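Local atomic coordinates of 3-methylaspartate ammonia-lyase (Citrobacter amalonaticus, PDB entry 1KKO), a protein that catalyses the reversible anti elimination of ammonia from (2S,3S)-3-methyl-L-aspartate to give mesaconate, with magnesium as cofactor. Residues F15-Q20 with C69-Y74; I3-F8 with L100-D105; D190-A195 with P229-T234. All coordinates share one frame; numbering follows the deposited sequence.

Interaction 1: F15-Q20 with C69-Y74; sequences FYFDDQ and CAAVQY
D18 and Q73 join the end of strand 3-18 to the loop after strand 64-69 through one backbone bond, D18 N to Q73 O at 2.9 Å; the end-to-end directions of 15-20 and 71-74 differ by 44°, with F17 beside Q73. These are outer strands of the antiparallel three-stranded sheet in the N-terminal domain of an enolase-superfamily enzyme, and the loop brings V72 close to K331, the proton acceptor, and Q73 close to C361. In Q73, chi1 174° sets CG anti to the backbone N; the chain stays extended beyond it and the amide ends by the edge of the F15 ring, steeply inclined to it. Q73 CG passes Y16 O at 3.4 Å. This carbonyl has no conventional hydrogen-bond partner, although Q73 CA makes a C-H...O contact with it. The F17 ring turns its edge to V72 O, 3.5 Å from CD1. Y74 is sandwiched: Q73 CG sits over the centre of one face, while the nearly parallel Q20 amide stacks on the other. D18 OD1 is held by R47 in a salt bridge, and a water in the plane of the Y74 ring donates to D18 OD2 and also bonds Y74 OH, each at 2.8 Å.

Interaction 2: I3-F8 with L100-D105; sequences IKQALF and LLEGRD
I3 is held by two backbone bonds to G103 and R104, I3 N to R104 O (2.9 Å) and G103 N to I3 O (2.8 Å), which join the start of strand 3-18 to the type II turn L101-R104 closing helix 86-101. G103 supplies the positive phi (86°) that the third position of such a turn needs. I3 places CG1 beside its own backbone N (chi1 -67°), and the terminal CD1 lies 3.4 Å from L101 O. E102 is extended beyond CG and runs alongside Q5, pointing the same way, until OE1 accepts a hydrogen bond from A6 N at 3.0 Å through its anti lone pair. Q5 CG rests near this oxygen, but the amide and carboxylate planes stand 82° apart, and Q5 OE1 bonds T411 of the second subunit. L101 fills the apolar side, its CD1 touching A6 CB (3.9 Å) and F8 CZ (3.8 Å). R104 runs extended to CD, then bends about the next bond, which places NE; NE and NH2, side-on, both donate to L100 O, which lies in the guanidinium plane, while NH1 reaches N112. K4 and Q5 form a classic beta bulge opposite I58 of strand 47-59, with I3 and A6 packed on L57; F8 lies against helix 86-101, and L101 and R104 meet F116 of helix 110-118.

Interaction 3: D190-A195 with P229-T234; sequences DVLPHA and PRYHPT
The Y231 ring meets L192 at its hydroxyl end, where L192 CD2 approaches Y231 OH at 4.3 Å; on one face it carries P233 of its own segment, whose CD lies 3.6 Å above the plane and over its centre. The hydroxyl itself bonds V189 O, just before strand 191-194, so the ring reaches back to the loop leading into that strand. The setting is the TIM barrel of the C-terminal domain, where strand 191-194 lies parallel to strand 234-238 and the helix 209-225 between them makes a right-handed beta-alpha-beta crossover; I222 of that helix touches P233. L192 meets the same proline from another direction, at its CB. The CG of L192 takes the crowded position between its backbone N and carbonyl carbon (chi1 72°), and its CD2 comes to 3.6 Å from P233 CB. V191 and T234 form the parallel bridge and lie side by side, pointing the same way, with V191 CG1 at 4.1 Å from T234 CG2. D190 OD2 accepts a hydrogen bond from L169 N of strand 169-170. Farther along the same strand, beyond the cis peptide before P193, H194, assigned as the transition-state stabiliser, bonds Y240 OH through NE2. Two backbone bonds of 3.0 Å set the register, T234 N to D190 O, in the carbonyl plane, and L192 N to T234 O. The latter oxygen also receives a C-H...O contact from V191 CA at 3.2 Å.

Overall arrangement
From the N terminus, strand 3-18 serves two contacts: its first residues enter interaction 2 and its last enter interaction 1, about 28 Å apart between centres. Interaction 1 closes first, when the chain returns after strand 64-69, and interaction 2 closes after helix 86-101, so the loop of 15-74 lies wholly within that of 3-105. Together they tie the N-terminal sheet to its helices at one end and bring it toward the active site at the other, and both touch the second subunit. Interaction 3 follows in series, joining neighbouring barrel strands of the C-terminal domain; it lies across the chain's centre from interaction 2, about 43 Å between centres.

Interaction 1: F15-Q20 with C69-Y74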
loop_
_atom_site.group_PDB
_atom_site.type_symbol
_atom_site.label_atom_id
_atom_site.label_comp_id
_atom_site.label_asym_id
_atom_site.label_seq_id
_atom_site.Cartn_x
_atom_site.Cartn_y
_atom_site.Cartn_z
ATOM N N PHE A 15 -6.523 3.552 -5.605
ATOM C CA PHE A 15 -7.944 3.379 -5.420
ATOM C C PHE A 15 -8.662 3.486 -6.762
ATOM O O PHE A 15 -8.233 2.864 -7.737
ATOM C CB PHE A 15 -8.531 4.223 -4.263
ATOM C CG PHE A 15 -9.761 3.588 -3.656
ATOM C CD1 PHE A 15 -9.676 2.318 -3.093
ATOM C CD2 PHE A 15 -10.987 4.210 -3.702
ATOM C CE1 PHE A 15 -10.780 1.691 -2.614
ATOM C CE2 PHE A 15 -12.111 3.575 -3.185
ATOM C CZ PHE A 15 -12.001 2.324 -2.648
ATOM N N TYR A 16 -9.751 4.241 -6.786
ATOM C CA TYR A 16 -10.659 4.362 -7.919
ATOM C C TYR A 16 -11.034 5.815 -8.103
ATOM O O TYR A 16 -10.996 6.608 -7.161
ATOM C CB TYR A 16 -11.942 3.502 -7.662
ATOM C CG TYR A 16 -11.511 2.078 -7.567
ATOM C CD1 TYR A 16 -10.970 1.590 -6.396
ATOM C CD2 TYR A 16 -11.491 1.262 -8.687
ATOM C CE1 TYR A 16 -10.436 0.330 -6.344
ATOM C CE2 TYR A 16 -10.955 0.009 -8.641
ATOM C CZ TYR A 16 -10.409 -0.449 -7.472
ATOM O OH TYR A 16 -9.827 -1.682 -7.410
ATOM N N PHE A 17 -11.358 6.168 -9.336
ATOM C CA PHE A 17 -12.033 7.424 -9.629
ATOM C C PHE A 17 -13.522 7.143 -9.513
ATOM O O PHE A 17 -14.033 6.257 -10.203
ATOM C CB PHE A 17 -11.738 7.896 -11.048
ATOM C CG PHE A 17 -10.317 8.323 -11.275
ATOM C CD1 PHE A 17 -9.787 9.377 -10.562
ATOM C CD2 PHE A 17 -9.526 7.685 -12.210
ATOM C CE1 PHE A 17 -8.487 9.774 -10.776
ATOM C CE2 PHE A 17 -8.233 8.107 -12.423
ATOM C CZ PHE A 17 -7.719 9.136 -11.696
ATOM N N ASP A 18 -14.196 7.893 -8.647
ATOM C CA ASP A 18 -15.626 7.735 -8.430
ATOM C C ASP A 18 -16.346 9.009 -8.822
ATOM O O ASP A 18 -15.902 10.116 -8.505
ATOM C CB ASP A 18 -15.912 7.485 -6.962
ATOM C CG ASP A 18 -15.629 6.072 -6.522
ATOM O OD1 ASP A 18 -15.420 5.187 -7.379
ATOM O OD2 ASP A 18 -15.603 5.792 -5.305
ATOM N N ASP A 19 -17.466 8.832 -9.507
ATOM C CA ASP A 19 -18.314 9.945 -9.898
ATOM C C ASP A 19 -19.163 10.287 -8.670
ATOM O O ASP A 19 -20.213 9.686 -8.437
ATOM C CB ASP A 19 -19.151 9.515 -11.092
ATOM C CG ASP A 19 -20.020 10.609 -11.623
ATOM O OD1 ASP A 19 -20.325 11.552 -10.868
ATOM O OD2 ASP A 19 -20.433 10.557 -12.794
ATOM N N GLN A 20 -18.672 11.219 -7.854
ATOM C CA GLN A 20 -19.299 11.562 -6.586
ATOM C C GLN A 20 -20.729 12.027 -6.785
ATOM O O GLN A 20 -21.602 11.707 -5.981
ATOM C CB GLN A 20 -18.517 12.660 -5.866
ATOM C CG GLN A 20 -18.908 12.814 -4.425
ATOM C CD GLN A 20 -18.107 13.876 -3.724
ATOM O OE1 GLN A 20 -17.427 14.665 -4.368
ATOM N NE2 GLN A 20 -18.187 13.903 -2.405
ATOM N N CYS A 69 2.196 11.227 -11.265
ATOM C CA CYS A 69 1.033 12.018 -11.596
ATOM C C CYS A 69 -0.178 11.243 -11.103
ATOM O O CYS A 69 -0.389 10.107 -11.531
ATOM C CB CYS A 69 0.931 12.212 -13.102
ATOM S SG CYS A 69 2.380 12.985 -13.859
ATOM N N ALA A 70 -0.985 11.860 -10.240
ATOM C CA ALA A 70 -2.140 11.199 -9.642
ATOM C C ALA A 70 -3.170 12.254 -9.301
ATOM O O ALA A 70 -2.821 13.423 -9.098
ATOM C CB ALA A 70 -1.740 10.436 -8.392
ATOM N N ALA A 71 -4.422 11.829 -9.219
ATOM C CA ALA A 71 -5.543 12.711 -8.961
ATOM C C ALA A 71 -6.461 12.090 -7.920
ATOM O O ALA A 71 -6.452 10.871 -7.704
ATOM C CB ALA A 71 -6.288 12.972 -10.227
ATOM N N VAL A 72 -7.290 12.923 -7.301
ATOM C CA VAL A 72 -8.130 12.443 -6.218
ATOM C C VAL A 72 -9.253 11.522 -6.675
ATOM O O VAL A 72 -9.647 11.507 -7.838
ATOM C CB VAL A 72 -8.717 13.607 -5.380
ATOM C CG1 VAL A 72 -7.608 14.531 -4.880
ATOM C CG2 VAL A 72 -9.736 14.371 -6.153
ATOM N N GLN A 73 -9.759 10.756 -5.724
ATOM C CA GLN A 73 -10.854 9.832 -5.963
ATOM C C GLN A 73 -12.038 10.542 -6.609
ATOM O O GLN A 73 -12.551 10.111 -7.635
ATOM C CB GLN A 73 -11.279 9.205 -4.633
ATOM C CG GLN A 73 -12.538 8.314 -4.717
ATOM C CD GLN A 73 -12.898 7.631 -3.396
ATOM O OE1 GLN A 73 -13.740 6.722 -3.372
ATOM N NE2 GLN A 73 -12.283 8.050 -2.314
ATOM N N TYR A 74 -12.479 11.630 -5.992
ATOM C CA TYR A 74 -13.635 12.364 -6.493
ATOM C C TYR A 74 -13.178 13.456 -7.464
ATOM O O TYR A 74 -13.413 14.651 -7.258
ATOM C CB TYR A 74 -14.460 12.904 -5.316
ATOM C CG TYR A 74 -14.944 11.807 -4.372
ATOM C CD1 TYR A 74 -15.684 10.736 -4.848
ATOM C CD2 TYR A 74 -14.620 11.823 -3.027
ATOM C CE1 TYR A 74 -16.125 9.730 -3.988
ATOM C CE2 TYR A 74 -15.040 10.821 -2.178
ATOM C CZ TYR A 74 -15.791 9.778 -2.656
ATOM O OH TYR A 74 -16.195 8.774 -1.789
HETATM O O HOH W 1 -17.227 6.661 -3.260
#

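Interaction 2: I3-F8 with L100-D105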
loop_
_atom_site.group_PDB
_atom_site.type_symbol
_atom_site.label_atom_id
_atom_site.label_comp_id
_atom_site.label_asym_id
_atom_site.label_seq_id
_atom_site.Cartn_x
_atom_site.Cartn_y
_atom_site.Cartn_z
ATOM N N ILE A 3 19.043 16.664 -16.365
ATOM C CA ILE A 3 18.271 15.483 -16.680
ATOM C C ILE A 3 18.738 15.017 -18.046
ATOM O O ILE A 3 18.783 15.805 -18.998
ATOM C CB ILE A 3 16.781 15.837 -16.769
ATOM C CG1 ILE A 3 16.241 16.240 -15.404
ATOM C CG2 ILE A 3 15.988 14.668 -17.333
ATOM C CD1 ILE A 3 14.904 16.957 -15.478
ATOM N N LYS A 4 19.116 13.751 -18.137
ATOM C CA LYS A 4 19.507 13.138 -19.400
ATOM C C LYS A 4 18.307 12.609 -20.166
ATOM O O LYS A 4 18.200 12.793 -21.369
ATOM C CB LYS A 4 20.457 11.971 -19.141
ATOM C CG LYS A 4 21.920 12.295 -19.299
ATOM C CD LYS A 4 22.781 11.043 -19.241
ATOM C CE LYS A 4 22.274 10.036 -18.240
ATOM N NZ LYS A 4 21.391 9.018 -18.874
ATOM N N GLN A 5 17.409 11.920 -19.462
ATOM C CA GLN A 5 16.272 11.294 -20.115
ATOM C C GLN A 5 15.064 11.361 -19.209
ATOM O O GLN A 5 15.204 11.208 -18.001
ATOM C CB GLN A 5 16.576 9.825 -20.424
ATOM C CG GLN A 5 15.515 9.172 -21.278
ATOM C CD GLN A 5 15.967 7.910 -21.984
ATOM O OE1 GLN A 5 17.078 7.416 -21.758
ATOM N NE2 GLN A 5 15.099 7.385 -22.847
ATOM N N ALA A 6 13.897 11.589 -19.800
ATOM C CA ALA A 6 12.633 11.597 -19.053
ATOM C C ALA A 6 11.737 10.488 -19.603
ATOM O O ALA A 6 11.593 10.354 -20.822
ATOM C CB ALA A 6 11.950 12.931 -19.190
ATOM N N LEU A 7 11.143 9.705 -18.702
ATOM C CA LEU A 7 10.286 8.582 -19.084
ATOM C C LEU A 7 8.956 8.697 -18.382
ATOM O O LEU A 7 8.903 9.085 -17.219
ATOM C CB LEU A 7 10.909 7.244 -18.674
ATOM C CG LEU A 7 12.259 6.897 -19.280
ATOM C CD1 LEU A 7 12.575 5.456 -18.943
ATOM C CD2 LEU A 7 12.259 7.073 -20.754
ATOM N N PHE A 8 7.896 8.357 -19.103
ATOM C CA PHE A 8 6.529 8.374 -18.595
ATOM C C PHE A 8 5.930 6.982 -18.760
ATOM O O PHE A 8 5.937 6.433 -19.864
ATOM C CB PHE A 8 5.693 9.395 -19.357
ATOM C CG PHE A 8 6.183 10.814 -19.201
ATOM C CD1 PHE A 8 5.979 11.512 -18.016
ATOM C CD2 PHE A 8 6.855 11.447 -20.235
ATOM C CE1 PHE A 8 6.419 12.810 -17.859
ATOM C CE2 PHE A 8 7.314 12.747 -20.072
ATOM C CZ PHE A 8 7.084 13.424 -18.883
ATOM N N LEU A 100 10.894 19.457 -22.658
ATOM C CA LEU A 100 11.100 20.515 -21.692
ATOM C C LEU A 100 11.864 20.016 -20.478
ATOM O O LEU A 100 12.374 20.806 -19.686
ATOM C CB LEU A 100 9.762 21.117 -21.264
ATOM C CG LEU A 100 8.988 21.785 -22.402
ATOM C CD1 LEU A 100 7.593 22.215 -21.968
ATOM C CD2 LEU A 100 9.761 22.970 -22.917
ATOM N N LEU A 101 11.931 18.696 -20.320
ATOM C CA LEU A 101 12.643 18.101 -19.193
ATOM C C LEU A 101 14.061 17.684 -19.548
ATOM O O LEU A 101 14.989 17.905 -18.775
ATOM C CB LEU A 101 11.889 16.871 -18.688
ATOM C CG LEU A 101 10.584 17.160 -17.950
ATOM C CD1 LEU A 101 9.777 15.885 -17.837
ATOM C CD2 LEU A 101 10.860 17.764 -16.591
ATOM N N GLU A 102 14.225 17.066 -20.709
ATOM C CA GLU A 102 15.543 16.573 -21.080
ATOM C C GLU A 102 16.475 17.773 -21.271
ATOM O O GLU A 102 16.117 18.767 -21.909
ATOM C CB GLU A 102 15.455 15.656 -22.297
ATOM C CG GLU A 102 14.668 14.401 -21.937
ATOM C CD GLU A 102 14.574 13.363 -23.028
ATOM O OE1 GLU A 102 14.231 12.201 -22.687
ATOM O OE2 GLU A 102 14.823 13.678 -24.217
ATOM N N GLY A 103 17.644 17.693 -20.657
ATOM C CA GLY A 103 18.621 18.771 -20.716
ATOM C C GLY A 103 18.422 19.839 -19.662
ATOM O O GLY A 103 19.243 20.744 -19.519
ATOM N N ARG A 104 17.332 19.756 -18.907
ATOM C CA ARG A 104 17.034 20.755 -17.896
ATOM C C ARG A 104 17.905 20.581 -16.671
ATOM O O ARG A 104 18.134 19.459 -16.206
ATOM C CB ARG A 104 15.559 20.675 -17.506
ATOM C CG ARG A 104 15.120 21.524 -16.328
ATOM C CD ARG A 104 13.600 21.513 -16.170
ATOM N NE ARG A 104 12.985 22.046 -17.374
ATOM C CZ ARG A 104 12.602 23.308 -17.523
ATOM N NH1 ARG A 104 12.705 24.160 -16.515
ATOM N NH2 ARG A 104 12.097 23.697 -18.682
ATOM N N ASP A 105 18.399 21.692 -16.142
ATOM C CA ASP A 105 19.219 21.654 -14.955
ATOM C C ASP A 105 18.352 21.467 -13.715
ATOM O O ASP A 105 17.295 22.083 -13.592
ATOM C CB ASP A 105 20.054 22.923 -14.812
ATOM C CG ASP A 105 21.161 22.737 -13.829
ATOM O OD1 ASP A 105 20.924 22.979 -12.643
ATOM O OD2 ASP A 105 22.285 22.285 -14.146
#

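Interaction 3: D190-A195 with P229-T234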
loop_
_atom_site.group_PDB
_atom_site.type_symbol
_atom_site.label_atom_id
_atom_site.label_comp_id
_atom_site.label_asym_id
_atom_site.label_seq_id
_atom_site.Cartn_x
_atom_site.Cartn_y
_atom_site.Cartn_z
ATOM N N ASP A 190 -2.167 8.245 15.484
ATOM C CA ASP A 190 -2.320 9.503 16.219
ATOM C C ASP A 190 -3.703 10.135 16.100
ATOM O O ASP A 190 -4.188 10.745 17.053
ATOM C CB ASP A 190 -1.309 10.543 15.736
ATOM C CG ASP A 190 0.116 10.039 15.727
ATOM O OD1 ASP A 190 0.602 9.558 16.774
ATOM O OD2 ASP A 190 0.826 10.120 14.710
ATOM N N VAL A 191 -4.309 10.039 14.919
ATOM C CA VAL A 191 -5.576 10.687 14.624
ATOM C C VAL A 191 -6.413 9.705 13.809
ATOM O O VAL A 191 -5.888 9.051 12.906
ATOM C CB VAL A 191 -5.358 11.981 13.817
ATOM C CG1 VAL A 191 -6.674 12.755 13.691
ATOM C CG2 VAL A 191 -4.272 12.855 14.448
ATOM N N LEU A 192 -7.710 9.622 14.079
ATOM C CA LEU A 192 -8.534 8.619 13.427
ATOM C C LEU A 192 -9.987 8.999 13.588
ATOM O O LEU A 192 -10.312 9.793 14.471
ATOM C CB LEU A 192 -8.282 7.241 14.053
ATOM C CG LEU A 192 -8.821 6.983 15.461
ATOM C CD1 LEU A 192 -8.815 5.490 15.749
ATOM C CD2 LEU A 192 -8.070 7.755 16.540
ATOM N N PRO A 193 -10.894 8.383 12.834
ATOM C CA PRO A 193 -10.665 7.403 11.773
ATOM C C PRO A 193 -11.292 7.811 10.438
ATOM O O PRO A 193 -11.416 6.952 9.557
ATOM C CB PRO A 193 -11.469 6.230 12.297
ATOM C CG PRO A 193 -12.741 6.949 12.778
ATOM C CD PRO A 193 -12.304 8.340 13.242
ATOM N N HIS A 194 -11.687 9.079 10.314
ATOM C CA HIS A 194 -12.379 9.627 9.151
ATOM C C HIS A 194 -13.854 9.172 9.082
ATOM O O HIS A 194 -14.767 10.016 9.123
ATOM C CB HIS A 194 -11.597 9.360 7.858
ATOM C CG HIS A 194 -12.217 9.974 6.652
ATOM N ND1 HIS A 194 -11.726 11.096 6.021
ATOM C CD2 HIS A 194 -13.312 9.594 5.953
ATOM C CE1 HIS A 194 -12.500 11.377 4.985
ATOM N NE2 HIS A 194 -13.457 10.471 4.913
ATOM N N ALA A 195 -14.067 7.859 8.959
ATOM C CA ALA A 195 -15.383 7.215 9.065
ATOM C C ALA A 195 -16.349 7.406 7.911
ATOM O O ALA A 195 -17.447 6.854 7.947
ATOM C CB ALA A 195 -16.046 7.585 10.381
ATOM N N PRO A 229 -2.825 3.746 29.089
ATOM C CA PRO A 229 -3.603 4.981 29.220
ATOM C C PRO A 229 -2.874 6.170 28.621
ATOM O O PRO A 229 -3.404 7.278 28.605
ATOM C CB PRO A 229 -3.739 5.159 30.737
ATOM C CG PRO A 229 -3.329 3.883 31.325
ATOM C CD PRO A 229 -2.343 3.271 30.396
ATOM N N ARG A 230 -1.661 5.937 28.139
ATOM C CA ARG A 230 -0.888 6.978 27.485
ATOM C C ARG A 230 -1.430 7.247 26.077
ATOM O O ARG A 230 -1.164 8.303 25.507
ATOM C CB ARG A 230 0.579 6.565 27.400
ATOM C CG ARG A 230 1.234 6.325 28.755
ATOM C CD ARG A 230 2.722 6.014 28.668
ATOM N NE ARG A 230 2.991 4.757 27.971
ATOM C CZ ARG A 230 2.832 3.548 28.503
ATOM N NH1 ARG A 230 2.397 3.409 29.749
ATOM N NH2 ARG A 230 3.108 2.470 27.781
ATOM N N TYR A 231 -2.187 6.299 25.527
ATOM C CA TYR A 231 -2.739 6.449 24.175
ATOM C C TYR A 231 -3.989 7.313 24.213
ATOM O O TYR A 231 -5.041 6.872 24.659
ATOM C CB TYR A 231 -3.049 5.083 23.558
ATOM C CG TYR A 231 -3.545 5.156 22.127
ATOM C CD1 TYR A 231 -2.791 5.771 21.131
ATOM C CD2 TYR A 231 -4.772 4.623 21.777
ATOM C CE1 TYR A 231 -3.250 5.832 19.823
ATOM C CE2 TYR A 231 -5.233 4.681 20.483
ATOM C CZ TYR A 231 -4.465 5.284 19.510
ATOM O OH TYR A 231 -4.953 5.335 18.228
ATOM N N HIS A 232 -3.863 8.533 23.698
ATOM C CA HIS A 232 -4.917 9.538 23.766
ATOM C C HIS A 232 -5.006 10.206 22.398
ATOM O O HIS A 232 -4.605 11.363 22.233
ATOM C CB HIS A 232 -4.541 10.567 24.844
ATOM C CG HIS A 232 -5.660 11.474 25.260
ATOM N ND1 HIS A 232 -5.798 12.756 24.779
ATOM C CD2 HIS A 232 -6.660 11.302 26.157
ATOM C CE1 HIS A 232 -6.853 13.324 25.337
ATOM N NE2 HIS A 232 -7.395 12.462 26.176
ATOM N N PRO A 233 -5.510 9.486 21.403
ATOM C CA PRO A 233 -5.538 10.029 20.043
ATOM C C PRO A 233 -6.594 11.101 19.845
ATOM O O PRO A 233 -7.493 11.290 20.659
ATOM C CB PRO A 233 -5.900 8.809 19.204
ATOM C CG PRO A 233 -6.755 8.028 20.115
ATOM C CD PRO A 233 -6.060 8.121 21.445
ATOM N N THR A 234 -6.466 11.801 18.731
ATOM C CA THR A 234 -7.459 12.784 18.318
ATOM C C THR A 234 -8.461 12.137 17.381
ATOM O O THR A 234 -8.091 11.305 16.553
ATOM C CB THR A 234 -6.752 13.942 17.618
ATOM O OG1 THR A 234 -6.056 14.703 18.606
ATOM C CG2 THR A 234 -7.726 14.923 16.973
#